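Local atomic coordinates of nucleotidyl transferase (Methanothermobacter thermautotrophicus, PDB entry 6PLJ), a protein that probably transfers nucleotidyl groups, as in MobA-like NTP transferases, and may take part in pseudomurein cell-wall synthesis. Residues N23-V28 against G123-C128; S36-D41 against V218-Y223; L53-N58 against S224-I229; G117-G122 against L180-L185. All coordinates share one frame; numbering follows the deposited sequence. Where two conformers were deposited one is given.

Contacts 1 and 4 lie on one side of the chain's centre, contacts 2 and 3 on the other. Contact 1 is mostly buried and joins two central strands by regular backbone bonds. Contact 4 touches it and joins two helices that cover the same sheet, with an apolar inner part and an arginine pair at its solvent-exposed side. Contacts 2 and 3 also touch each other. They share helix 223-236: contact 2 holds its start through an aspartate, and contact 3 holds the residues just after it through a tyrosine. Contact 2 is partly exposed and rich in charge. Contact 3 is buried and largely apolar, with one short hydrogen bond.

Contact 1. Residues N23-V28 against G123-C128; sequences NMISAV and GDIILC
Residues Ile-25 to Val-28 run parallel to Ile-125 to Cys-128, their short axes 28° apart, in the one-to-one register of neighbouring strands. Ile-125 N bonds to Met-24 O, and Ser-26 N to Ile-125 O at 2.9 Å. Leu-127 N then bonds to Ser-26 O, and Val-28 N to Leu-127 O at 2.8 Å. Before the strands begin, the carboxylate of Asp-124 takes over the pairing. OD1 of Asp-124 accepts from Met-24 N at 2.8 Å and from Asn-23 N at 3.1 Å. The second donor comes from the syn side, 24° out of the carboxylate plane. With chi1 at 58°, CG of Asp-124 sits between its own backbone N and carbonyl carbon, and OD1 reaches the backbone of Asn-23 and Met-24. An alanine here would remove this acceptor and would probably leave the amides of Asn-23 and Met-24 without their shared partner. Ser-26 OG receives a weak bond from Gly-123 N at 2.9 Å and is also hydrogen-bonded to Glu-77. On the same face, Val-28 CG2 meets Ile-126 CG2 at 3.6 Å. The other face carries Ile-25 beside Ile-125, with CG1 of Ile-25 4.1 Å from CB of Ile-125. Strand 77-82 flanks strand 25-31 on its far edge. Helices 110-120 and 178-184 cover the face of Val-28, Ile-126 and Cys-128.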
loop_
_atom_site.group_PDB
_atom_site.type_symbol
_atom_site.label_atom_id
_atom_site.label_comp_id
_atom_site.label_asym_id
_atom_site.label_seq_id
_atom_site.Cartn_x
_atom_site.Cartn_y
_atom_site.Cartn_z
ATOM N N ASN A 23 -16.896 -12.588 4.110
ATOM C CA ASN A 23 -17.042 -12.777 5.556
ATOM C C ASN A 23 -16.052 -11.924 6.349
ATOM O O ASN A 23 -16.350 -11.529 7.472
ATOM C CB ASN A 23 -16.891 -14.250 5.939
ATOM C CG ASN A 23 -18.015 -15.117 5.388
ATOM O OD1 ASN A 23 -19.192 -14.791 5.538
ATOM N ND2 ASN A 23 -17.656 -16.227 4.753
ATOM N N MET A 24 -14.871 -11.647 5.794
ATOM C CA MET A 24 -13.897 -10.855 6.539
ATOM C C MET A 24 -12.891 -10.194 5.611
ATOM O O MET A 24 -12.355 -10.841 4.710
ATOM C CB MET A 24 -13.190 -11.753 7.547
ATOM C CG MET A 24 -12.107 -11.092 8.388
ATOM S SD MET A 24 -11.395 -12.227 9.584
ATOM C CE MET A 24 -10.380 -11.067 10.494
ATOM N N ILE A 25 -12.657 -8.905 5.848
ATOM C CA ILE A 25 -11.746 -8.107 5.027
ATOM C C ILE A 25 -10.559 -7.715 5.895
ATOM O O ILE A 25 -10.707 -7.028 6.905
ATOM C CB ILE A 25 -12.409 -6.839 4.442
ATOM C CG1 ILE A 25 -13.567 -7.224 3.510
ATOM C CG2 ILE A 25 -11.369 -6.017 3.679
ATOM C CD1 ILE A 25 -14.447 -6.061 3.110
ATOM N N SER A 26 -9.363 -8.145 5.493
ATOM C CA SER A 26 -8.141 -7.793 6.211
ATOM C C SER A 26 -7.344 -6.832 5.360
ATOM O O SER A 26 -7.229 -7.039 4.147
ATOM C CB SER A 26 -7.274 -9.021 6.423
ATOM O OG SER A 26 -7.942 -9.989 7.205
ATOM N N ALA A 27 -6.787 -5.800 5.968
ATOM C CA ALA A 27 -5.810 -4.984 5.258
ATOM C C ALA A 27 -4.421 -5.494 5.544
ATOM O O ALA A 27 -4.130 -5.969 6.638
ATOM C CB ALA A 27 -5.922 -3.532 5.635
ATOM N N VAL A 28 -3.564 -5.390 4.540
ATOM C CA VAL A 28 -2.147 -5.665 4.687
ATOM C C VAL A 28 -1.440 -4.418 4.177
ATOM O O VAL A 28 -1.585 -4.055 2.993
ATOM C CB VAL A 28 -1.722 -6.910 3.898
ATOM C CG1 VAL A 28 -0.199 -7.036 3.870
ATOM C CG2 VAL A 28 -2.364 -8.157 4.500
ATOM N N GLY A 123 -8.695 -12.760 6.882
ATOM C CA GLY A 123 -9.794 -12.475 5.969
ATOM C C GLY A 123 -9.761 -13.230 4.665
ATOM O O GLY A 123 -8.720 -13.732 4.263
ATOM N N ASP A 124 -10.922 -13.320 4.020
ATOM C CA ASP A 124 -11.027 -13.916 2.684
ATOM C C ASP A 124 -10.798 -12.905 1.573
ATOM O O ASP A 124 -10.586 -13.298 0.408
ATOM C CB ASP A 124 -12.392 -14.588 2.476
ATOM C CG ASP A 124 -13.541 -13.639 2.659
ATOM O OD1 ASP A 124 -13.962 -13.429 3.807
ATOM O OD2 ASP A 124 -14.040 -13.075 1.664
ATOM N N ILE A 125 -10.909 -11.621 1.911
ATOM C CA ILE A 125 -10.553 -10.530 1.005
ATOM C C ILE A 125 -9.455 -9.748 1.675
ATOM O O ILE A 125 -9.532 -9.466 2.875
ATOM C CB ILE A 125 -11.756 -9.596 0.750
ATOM C CG1 ILE A 125 -12.869 -10.348 0.027
ATOM C CG2 ILE A 125 -11.349 -8.366 -0.060
ATOM C CD1 ILE A 125 -12.560 -10.708 -1.412
ATOM N N ILE A 126 -8.430 -9.415 0.901
ATOM C CA ILE A 126 -7.318 -8.635 1.407
ATOM C C ILE A 126 -7.268 -7.294 0.688
ATOM O O ILE A 126 -7.236 -7.258 -0.531
ATOM C CB ILE A 126 -5.958 -9.335 1.184
ATOM C CG1 ILE A 126 -5.957 -10.793 1.682
ATOM C CG2 ILE A 126 -4.850 -8.554 1.876
ATOM C CD1 ILE A 126 -6.233 -10.974 3.153
ATOM N N LEU A 127 -7.202 -6.213 1.455
ATOM C CA LEU A 127 -6.892 -4.885 0.920
ATOM C C LEU A 127 -5.396 -4.659 1.129
ATOM O O LEU A 127 -4.948 -4.562 2.267
ATOM C CB LEU A 127 -7.709 -3.825 1.654
ATOM C CG LEU A 127 -7.374 -2.364 1.308
ATOM C CD1 LEU A 127 -7.729 -2.079 -0.148
ATOM C CD2 LEU A 127 -8.090 -1.428 2.268
ATOM N N CYS A 128 -4.637 -4.598 0.029
ATOM C CA CYS A 128 -3.181 -4.424 0.072
ATOM C C CYS A 128 -2.869 -2.959 -0.162
ATOM O O CYS A 128 -3.304 -2.393 -1.174
ATOM C CB CYS A 128 -2.507 -5.247 -1.017
ATOM S SG CYS A 128 -2.668 -7.035 -0.758
#

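Contact 2. Residues S36-D41 against V218-Y223; sequences SRMMRD and VNINHY. With NA (sodium ion), chain J.
The carboxylate of Asp-41 and the ring of His-222 lie nearly coplanar, their planes 11° apart. His-222 ND1 donates to OD2 of Asp-41 at 2.9 Å, in the ring plane and on the syn lone pair. The anti lone pair of the same oxygen takes Tyr-223 N, also at 2.9 Å. One oxygen thus binds both a side chain and the backbone where helix 223-236 begins. The other oxygen, OD1, faces Arg-37 within helix 36-44: Arg-37 NH2 forms a salt bridge to Asp-41 OD1, with weak hydrogen-bond geometry. Together these bonds fix the rotation of the carboxylate. Arg-37 bends at chi2 (59°) and chi3, which brings its chain obliquely up to the imidazole; CG of Arg-37 comes within 3.4 Å of CE1 of His-222. The guanidinium and ring planes are 24° apart. On the inner side, Met-38 sends CG against Tyr-223 N and SD to CG2 of Ile-220 at 3.5 Å. A water links Met-38 N to Asn-221 O, accepting from the first and donating to the second. At the outer end, a sodium ion is bound by Asp-41 O at 2.9 Å and by a second water, which donates to Asp-41 OD1. The contact ties helix 36-44 to the loop that leads into helix 223-236. His-222 is the N-cap of that helix, and Met-38 also packs on Leu-55.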
loop_
_atom_site.group_PDB
_atom_site.type_symbol
_atom_site.label_atom_id
_atom_site.label_comp_id
_atom_site.label_asym_id
_atom_site.label_seq_id
_atom_site.Cartn_x
_atom_site.Cartn_y
_atom_site.Cartn_z
ATOM N N SER A 36 15.798 4.353 -0.617
ATOM C CA SER A 36 17.113 4.970 -0.707
ATOM C C SER A 36 17.095 6.252 -1.544
ATOM O O SER A 36 17.760 7.231 -1.180
ATOM C CB SER A 36 18.134 3.964 -1.239
ATOM O OG SER A 36 17.753 3.432 -2.487
ATOM N N ARG A 37 16.319 6.252 -2.628
ATOM C CA ARG A 37 16.226 7.416 -3.519
ATOM C C ARG A 37 15.731 8.641 -2.774
ATOM O O ARG A 37 16.301 9.739 -2.906
ATOM C CB ARG A 37 15.331 7.096 -4.723
ATOM C CG ARG A 37 15.265 8.179 -5.787
ATOM C CD ARG A 37 16.614 8.486 -6.364
ATOM N NE ARG A 37 17.256 9.629 -5.732
ATOM C CZ ARG A 37 18.481 10.058 -6.008
ATOM N NH1 ARG A 37 19.258 9.409 -6.887
ATOM N NH2 ARG A 37 18.942 11.129 -5.383
ATOM N N MET A 38 14.718 8.463 -1.940
ATOM C CA MET A 38 14.163 9.599 -1.238
ATOM C C MET A 38 15.139 10.139 -0.199
ATOM O O MET A 38 15.231 11.346 -0.022
ATOM C CB MET A 38 12.821 9.268 -0.598
ATOM C CG MET A 38 12.028 10.528 -0.283
ATOM S SD MET A 38 11.267 10.529 1.329
ATOM C CE MET A 38 12.704 10.346 2.390
ATOM N N MET A 39 15.869 9.251 0.486
ATOM C CA MET A 39 16.861 9.665 1.468
ATOM C C MET A 39 18.012 10.407 0.806
ATOM O O MET A 39 18.459 11.422 1.334
ATOM C CB MET A 39 17.371 8.470 2.265
ATOM C CG MET A 39 16.258 7.889 3.115
ATOM S SD MET A 39 16.820 6.521 4.123
ATOM C CE MET A 39 17.627 7.378 5.438
ATOM N N ARG A 40 18.453 9.916 -0.347
ATOM C CA ARG A 40 19.502 10.596 -1.122
ATOM C C ARG A 40 19.019 11.963 -1.580
ATOM O O ARG A 40 19.789 12.939 -1.551
ATOM C CB ARG A 40 19.918 9.772 -2.327
ATOM C CG ARG A 40 20.660 8.487 -1.968
ATOM C CD ARG A 40 20.935 7.692 -3.219
ATOM N NE ARG A 40 21.981 8.301 -4.038
ATOM C CZ ARG A 40 23.296 8.171 -3.814
ATOM N NH1 ARG A 40 23.763 7.442 -2.797
ATOM N NH2 ARG A 40 24.170 8.766 -4.620
ATOM N N ASP A 41 17.754 12.046 -1.998
ATOM C CA ASP A 41 17.193 13.349 -2.367
ATOM C C ASP A 41 17.312 14.361 -1.231
ATOM O O ASP A 41 17.606 15.545 -1.462
ATOM C CB ASP A 41 15.705 13.245 -2.752
ATOM C CG ASP A 41 15.454 12.588 -4.100
ATOM O OD1 ASP A 41 16.375 12.345 -4.911
ATOM O OD2 ASP A 41 14.259 12.320 -4.369
ATOM N N VAL A 218 0.056 8.828 -5.622
ATOM C CA VAL A 218 1.446 9.178 -5.378
ATOM C C VAL A 218 2.052 8.340 -4.269
ATOM O O VAL A 218 1.668 8.460 -3.107
ATOM C CB VAL A 218 1.598 10.677 -5.037
ATOM C CG1 VAL A 218 3.059 11.026 -4.731
ATOM C CG2 VAL A 218 1.080 11.538 -6.189
ATOM N N ASN A 219 2.994 7.482 -4.636
ATOM C CA ASN A 219 3.853 6.819 -3.656
ATOM C C ASN A 219 5.118 7.656 -3.519
ATOM O O ASN A 219 5.596 8.239 -4.501
ATOM C CB ASN A 219 4.205 5.393 -4.085
ATOM C CG ASN A 219 4.814 5.339 -5.481
ATOM O OD1 ASN A 219 4.179 5.750 -6.437
ATOM N ND2 ASN A 219 6.045 4.887 -5.593
ATOM N N ILE A 220 5.663 7.699 -2.310
ATOM C CA ILE A 220 6.849 8.499 -2.013
ATOM C C ILE A 220 8.078 7.752 -2.505
ATOM O O ILE A 220 8.591 6.857 -1.823
ATOM C CB ILE A 220 6.954 8.853 -0.532
ATOM C CG1 ILE A 220 5.733 9.673 -0.127
ATOM C CG2 ILE A 220 8.247 9.641 -0.275
ATOM C CD1 ILE A 220 5.569 9.833 1.368
ATOM N N ASN A 221 8.502 8.086 -3.713
ATOM C CA ASN A 221 9.712 7.534 -4.285
ATOM C C ASN A 221 10.805 8.582 -4.198
ATOM O O ASN A 221 11.928 8.300 -3.769
ATOM C CB ASN A 221 9.473 7.121 -5.728
ATOM C CG ASN A 221 10.715 6.560 -6.376
ATOM O OD1 ASN A 221 11.420 5.743 -5.779
ATOM N ND2 ASN A 221 11.006 7.006 -7.594
ATOM N N HIS A 222 10.476 9.794 -4.633
ATOM C CA HIS A 222 11.358 10.955 -4.494
ATOM C C HIS A 222 10.885 11.860 -3.373
ATOM O O HIS A 222 9.715 11.841 -3.002
ATOM C CB HIS A 222 11.406 11.747 -5.811
ATOM C CG HIS A 222 12.185 11.070 -6.886
ATOM N ND1 HIS A 222 13.561 11.122 -6.950
ATOM C CD2 HIS A 222 11.789 10.293 -7.920
ATOM C CE1 HIS A 222 13.976 10.426 -7.993
ATOM N NE2 HIS A 222 12.921 9.908 -8.594
ATOM N N TYR A 223 11.785 12.682 -2.839
ATOM C CA TYR A 223 11.410 13.634 -1.814
ATOM C C TYR A 223 10.333 14.593 -2.330
ATOM O O TYR A 223 9.437 14.988 -1.579
ATOM C CB TYR A 223 12.644 14.377 -1.279
ATOM C CG TYR A 223 12.384 15.240 -0.081
ATOM C CD1 TYR A 223 11.929 14.699 1.123
ATOM C CD2 TYR A 223 12.602 16.613 -0.140
ATOM C CE1 TYR A 223 11.687 15.504 2.223
ATOM C CE2 TYR A 223 12.373 17.413 0.956
ATOM C CZ TYR A 223 11.917 16.864 2.124
ATOM O OH TYR A 223 11.699 17.706 3.182
HETATM NA NA NA J . 17.056 16.466 -4.157
HETATM O O HOH W 1 12.823 6.138 -2.347
HETATM O O HOH W 2 17.858 14.872 -5.923
#

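Contact 3. Residues L53-N58 against S224-I229; sequences LLLPLN and SDYLRI
Tyr-226 OH donates a short hydrogen bond of 2.6 Å to Pro-56 O. The hydroxyl lies in the carbonyl plane, on a lone pair, with a C=O...O angle of 144°. The acceptor also lies near the plane of the phenol ring, at its edge. The Tyr-226 side chain leaves helix 223-236 with CG opposite the backbone N (chi1 162°), which sends the ring across to the segment 53-58. There the ring meets three residues in a row. Leu-55 covers one face: its CD1 stands 3.7 Å from the ring centroid and only 13° off the normal, a CH-pi contact. CB of the same leucine is 3.6 Å from CE1 of Tyr-226, so the leucine spans the ring from its centre toward the hydroxyl end. Pro-56 approaches that end as well, with CG of its ring 3.4 Å from Tyr-226 OH. Leu-57 passes the tyrosine in the opposite direction, and its CD2 packs on CG2 of Ile-229 at 4.0 Å, one helical turn further on. Helix 62-72 lies behind Leu-55 and Leu-57, and Met-38 and Met-42 of helix 36-44 also touch Leu-55. A phenylalanine in place of Tyr-226 would keep the ring but would probably leave Pro-56 O without its hydroxyl partner and the ring less firmly fixed in its tilt. The chemistry is that of an apolar seam with a single polar anchor: Leu-55 packs over one face of the ring, and the hydroxyl of this buried tyrosine is satisfied by a backbone carbonyl of the short strand 56-57.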
loop_
_atom_site.group_PDB
_atom_site.type_symbol
_atom_site.label_atom_id
_atom_site.label_comp_id
_atom_site.label_asym_id
_atom_site.label_seq_id
_atom_site.Cartn_x
_atom_site.Cartn_y
_atom_site.Cartn_z
ATOM N N LEU A 53 8.841 6.660 5.611
ATOM C CA LEU A 53 7.698 6.300 6.441
ATOM C C LEU A 53 7.628 7.098 7.724
ATOM O O LEU A 53 6.561 7.163 8.354
ATOM C CB LEU A 53 7.730 4.809 6.767
ATOM C CG LEU A 53 7.608 3.880 5.571
ATOM C CD1 LEU A 53 7.460 2.464 6.086
ATOM C CD2 LEU A 53 6.434 4.247 4.669
ATOM N N LEU A 54 8.747 7.709 8.111
ATOM C CA LEU A 54 8.848 8.443 9.364
ATOM C C LEU A 54 8.786 9.955 9.186
ATOM O O LEU A 54 8.874 10.700 10.173
ATOM C CB LEU A 54 10.152 8.054 10.058
ATOM C CG LEU A 54 10.369 6.557 10.271
ATOM C CD1 LEU A 54 11.786 6.281 10.771
ATOM C CD2 LEU A 54 9.321 5.996 11.200
ATOM N N LEU A 55 8.626 10.419 7.951
ATOM C CA LEU A 55 8.461 11.839 7.698
ATOM C C LEU A 55 7.145 12.337 8.265
ATOM O O LEU A 55 6.165 11.598 8.321
ATOM C CB LEU A 55 8.532 12.137 6.199
ATOM C CG LEU A 55 9.935 12.122 5.594
ATOM C CD1 LEU A 55 9.807 12.093 4.087
ATOM C CD2 LEU A 55 10.738 13.320 6.059
ATOM N N PRO A 56 7.114 13.603 8.703
ATOM C CA PRO A 56 5.919 14.101 9.353
ATOM C C PRO A 56 4.825 14.397 8.364
ATOM O O PRO A 56 5.076 14.949 7.284
ATOM C CB PRO A 56 6.382 15.407 9.994
ATOM C CG PRO A 56 7.504 15.848 9.152
ATOM C CD PRO A 56 8.207 14.591 8.742
ATOM N N LEU A 57 3.610 14.064 8.769
ATOM C CA LEU A 57 2.444 14.288 7.978
ATOM C C LEU A 57 1.221 14.294 8.893
ATOM O O LEU A 57 1.028 13.339 9.652
ATOM C CB LEU A 57 2.329 13.145 6.964
ATOM C CG LEU A 57 1.573 13.439 5.700
ATOM C CD1 LEU A 57 2.321 14.463 4.853
ATOM C CD2 LEU A 57 1.378 12.123 4.948
ATOM N N ASN A 58 0.440 15.374 8.843
ATOM C CA ASN A 58 -0.841 15.459 9.554
ATOM C C ASN A 58 -0.656 15.309 11.084
ATOM O O ASN A 58 -1.474 14.669 11.758
ATOM C CB ASN A 58 -1.798 14.388 8.983
ATOM C CG ASN A 58 -3.259 14.817 8.993
ATOM O OD1 ASN A 58 -3.580 15.997 8.858
ATOM N ND2 ASN A 58 -4.153 13.844 9.111
ATOM N N SER A 224 10.409 14.939 -3.612
ATOM C CA SER A 224 9.384 15.786 -4.248
ATOM C C SER A 224 7.978 15.185 -4.129
ATOM O O SER A 224 7.009 15.920 -4.037
ATOM C CB SER A 224 9.743 16.071 -5.702
ATOM O OG SER A 224 9.873 14.892 -6.460
ATOM N N ASP A 225 7.877 13.856 -4.132
ATOM C CA ASP A 225 6.577 13.187 -3.955
ATOM C C ASP A 225 6.026 13.440 -2.567
ATOM O O ASP A 225 4.835 13.681 -2.387
ATOM C CB ASP A 225 6.710 11.675 -4.150
ATOM C CG ASP A 225 7.155 11.285 -5.550
ATOM O OD1 ASP A 225 6.691 11.912 -6.533
ATOM O OD2 ASP A 225 7.921 10.298 -5.676
ATOM N N TYR A 226 6.898 13.370 -1.562
ATOM C CA TYR A 226 6.482 13.687 -0.207
ATOM C C TYR A 226 6.016 15.149 -0.100
ATOM O O TYR A 226 4.982 15.441 0.486
ATOM C CB TYR A 226 7.605 13.423 0.783
ATOM C CG TYR A 226 7.440 14.101 2.103
ATOM C CD1 TYR A 226 6.541 13.613 3.054
ATOM C CD2 TYR A 226 8.186 15.237 2.423
ATOM C CE1 TYR A 226 6.384 14.225 4.275
ATOM C CE2 TYR A 226 8.036 15.855 3.648
ATOM C CZ TYR A 226 7.145 15.345 4.575
ATOM O OH TYR A 226 7.007 15.938 5.813
ATOM N N LEU A 227 6.764 16.058 -0.714
ATOM C CA LEU A 227 6.405 17.468 -0.613
ATOM C C LEU A 227 5.061 17.728 -1.270
ATOM O O LEU A 227 4.267 18.512 -0.762
ATOM C CB LEU A 227 7.477 18.362 -1.218
ATOM C CG LEU A 227 8.841 18.293 -0.519
ATOM C CD1 LEU A 227 9.840 19.129 -1.294
ATOM C CD2 LEU A 227 8.744 18.749 0.917
ATOM N N ARG A 228 4.816 17.049 -2.382
ATOM C CA ARG A 228 3.527 17.128 -3.075
ATOM C C ARG A 228 2.375 16.650 -2.179
ATOM O O ARG A 228 1.337 17.286 -2.083
ATOM C CB ARG A 228 3.593 16.327 -4.361
ATOM C CG ARG A 228 2.320 16.352 -5.174
ATOM C CD ARG A 228 2.423 15.479 -6.398
ATOM N NE ARG A 228 1.130 15.423 -7.065
ATOM C CZ ARG A 228 0.838 14.680 -8.119
ATOM N NH1 ARG A 228 1.745 13.873 -8.666
ATOM N NH2 ARG A 228 -0.395 14.727 -8.627
ATOM N N ILE A 229 2.570 15.524 -1.509
ATOM C CA ILE A 229 1.576 15.006 -0.593
ATOM C C ILE A 229 1.395 15.948 0.592
ATOM O O ILE A 229 0.271 16.239 0.989
ATOM C CB ILE A 229 1.951 13.590 -0.113
ATOM C CG1 ILE A 229 1.806 12.609 -1.273
ATOM C CG2 ILE A 229 1.099 13.182 1.084
ATOM C CD1 ILE A 229 2.538 11.299 -1.076
#

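Contact 4. Residues G117-G122 against L180-L185; sequences GVRAAG and LLRDYL
The chain of Arg-182 bends at chi2 (-61°) and again at chi3, and this brings its guanidinium over the side chain of Arg-119. Val-118, its CG1 opposite the backbone N (chi1 176°), turns both methyls to the other helix. The pairing is helix against helix on one face of the mixed sheet of this MobA-like alpha/beta domain: helix 110-120 packs beside helix 178-184. Toward the sheet the contact is apolar. CG2 of Val-118 meets CD1 of Leu-185 at 3.9 Å, and CD1 of Leu-181 lies a little further off. Ile-126 of strand 125-130 lies beneath both Val-118 and Leu-181. Further out, Val-118 and Arg-182 pass in opposite directions, CG1 of Val-118 coming within 3.7 Å of CD of Arg-182. The aliphatic CG of Arg-119, not its charged end, meets the guanidinium of Arg-182. The two guanidinium planes are 80° apart, and Arg-119 NE stays 4.7 Å from Arg-182 NH1. Two waters at the edge of the Arg-182 guanidinium link NH2 to the carbonyls of Val-118 and Arg-119; NH2 donates to both, and they donate to Val-118 O and Arg-119 O. Over one face of that guanidinium, CG of Arg-119 sits 3.4 Å from NH2 of Arg-182.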
loop_
_atom_site.group_PDB
_atom_site.type_symbol
_atom_site.label_atom_id
_atom_site.label_comp_id
_atom_site.label_asym_id
_atom_site.label_seq_id
_atom_site.Cartn_x
_atom_site.Cartn_y
_atom_site.Cartn_z
ATOM N N GLY A 117 2.256 -10.668 4.996
ATOM C CA GLY A 117 1.065 -10.054 5.572
ATOM C C GLY A 117 -0.190 -10.868 5.334
ATOM O O GLY A 117 -1.011 -11.063 6.252
ATOM N N VAL A 118 -0.350 -11.351 4.100
ATOM C CA VAL A 118 -1.511 -12.179 3.764
ATOM C C VAL A 118 -1.480 -13.456 4.607
ATOM O O VAL A 118 -2.524 -13.885 5.101
ATOM C CB VAL A 118 -1.593 -12.477 2.246
ATOM C CG1 VAL A 118 -2.741 -13.412 1.938
ATOM C CG2 VAL A 118 -1.783 -11.205 1.452
ATOM N N ARG A 119 -0.297 -14.035 4.813
ATOM C CA ARG A 119 -0.156 -15.199 5.704
ATOM C C ARG A 119 -0.657 -14.967 7.134
ATOM O O ARG A 119 -1.181 -15.885 7.771
ATOM C CB ARG A 119 1.308 -15.678 5.735
ATOM C CG ARG A 119 1.719 -16.513 4.542
ATOM C CD ARG A 119 3.168 -16.974 4.652
ATOM N NE ARG A 119 3.436 -17.655 5.920
ATOM C CZ ARG A 119 4.394 -17.354 6.803
ATOM N NH1 ARG A 119 5.276 -16.366 6.591
ATOM N NH2 ARG A 119 4.490 -18.073 7.926
ATOM N N ALA A 120 -0.515 -13.744 7.626
ATOM C CA ALA A 120 -0.953 -13.352 8.947
ATOM C C ALA A 120 -2.414 -12.920 8.995
ATOM O O ALA A 120 -2.931 -12.698 10.075
ATOM C CB ALA A 120 -0.085 -12.215 9.467
ATOM N N ALA A 121 -3.060 -12.754 7.845
ATOM C CA ALA A 121 -4.410 -12.183 7.789
ATOM C C ALA A 121 -5.454 -13.263 7.937
ATOM O O ALA A 121 -5.328 -14.347 7.376
ATOM C CB ALA A 121 -4.616 -11.464 6.466
ATOM N N GLY A 122 -6.511 -12.966 8.674
ATOM C CA GLY A 122 -7.647 -13.886 8.783
ATOM C C GLY A 122 -8.672 -13.839 7.663
ATOM O O GLY A 122 -9.460 -14.789 7.515
ATOM N N LEU A 180 -6.526 -16.128 -4.118
ATOM C CA LEU A 180 -5.924 -15.651 -5.366
ATOM C C LEU A 180 -4.573 -15.008 -5.076
ATOM O O LEU A 180 -3.590 -15.247 -5.791
ATOM C CB LEU A 180 -6.857 -14.673 -6.073
ATOM C CG LEU A 180 -6.350 -14.123 -7.417
ATOM C CD1 LEU A 180 -7.504 -13.913 -8.380
ATOM C CD2 LEU A 180 -5.542 -12.843 -7.261
ATOM N N LEU A 181 -4.500 -14.176 -4.045
ATOM C CA LEU A 181 -3.194 -13.601 -3.679
ATOM C C LEU A 181 -2.165 -14.652 -3.260
ATOM O O LEU A 181 -0.979 -14.525 -3.569
ATOM C CB LEU A 181 -3.335 -12.533 -2.598
ATOM C CG LEU A 181 -4.048 -11.271 -3.074
ATOM C CD1 LEU A 181 -4.416 -10.388 -1.894
ATOM C CD2 LEU A 181 -3.177 -10.512 -4.067
ATOM N N ARG A 182 -2.603 -15.685 -2.547
ATOM C CA ARG A 182 -1.687 -16.745 -2.150
ATOM C C ARG A 182 -1.159 -17.513 -3.360
ATOM O O ARG A 182 -0.055 -18.030 -3.307
ATOM C CB ARG A 182 -2.345 -17.703 -1.148
ATOM C CG ARG A 182 -2.590 -17.119 0.233
ATOM C CD ARG A 182 -1.323 -16.679 0.948
ATOM N NE ARG A 182 -0.390 -17.760 1.272
ATOM C CZ ARG A 182 -0.302 -18.394 2.446
ATOM N NH1 ARG A 182 0.609 -19.339 2.608
ATOM N NH2 ARG A 182 -1.104 -18.098 3.462
ATOM N N ASP A 183 -1.925 -17.577 -4.443
ATOM C CA ASP A 183 -1.443 -18.210 -5.688
ATOM C C ASP A 183 -0.534 -17.302 -6.524
ATOM O O ASP A 183 0.416 -17.792 -7.135
ATOM C CB ASP A 183 -2.620 -18.710 -6.526
ATOM C CG ASP A 183 -3.329 -19.910 -5.889
ATOM O OD1 ASP A 183 -2.721 -20.600 -5.044
ATOM O OD2 ASP A 183 -4.487 -20.163 -6.266
ATOM N N TYR A 184 -0.805 -15.998 -6.552
ATOM C CA TYR A 184 -0.006 -15.063 -7.377
ATOM C C TYR A 184 1.196 -14.449 -6.676
ATOM O O TYR A 184 2.252 -14.341 -7.285
ATOM C CB TYR A 184 -0.887 -13.954 -7.965
ATOM C CG TYR A 184 -1.566 -14.381 -9.226
ATOM C CD1 TYR A 184 -0.881 -14.356 -10.443
ATOM C CD2 TYR A 184 -2.880 -14.832 -9.216
ATOM C CE1 TYR A 184 -1.495 -14.762 -11.621
ATOM C CE2 TYR A 184 -3.507 -15.234 -10.392
ATOM C CZ TYR A 184 -2.807 -15.203 -11.583
ATOM O OH TYR A 184 -3.431 -15.611 -12.738
ATOM N N LEU A 185 1.064 -14.035 -5.414
ATOM C CA LEU A 185 2.176 -13.341 -4.747
ATOM C C LEU A 185 3.506 -14.108 -4.710
ATOM O O LEU A 185 4.560 -13.468 -4.796
ATOM C CB LEU A 185 1.801 -12.883 -3.326
ATOM C CG LEU A 185 0.800 -11.731 -3.260
ATOM C CD1 LEU A 185 0.332 -11.522 -1.830
ATOM C CD2 LEU A 185 1.377 -10.426 -3.822
HETATM O O HOH W 3 -3.595 -16.333 3.744
HETATM O O HOH W 4 -1.371 -18.587 6.196
#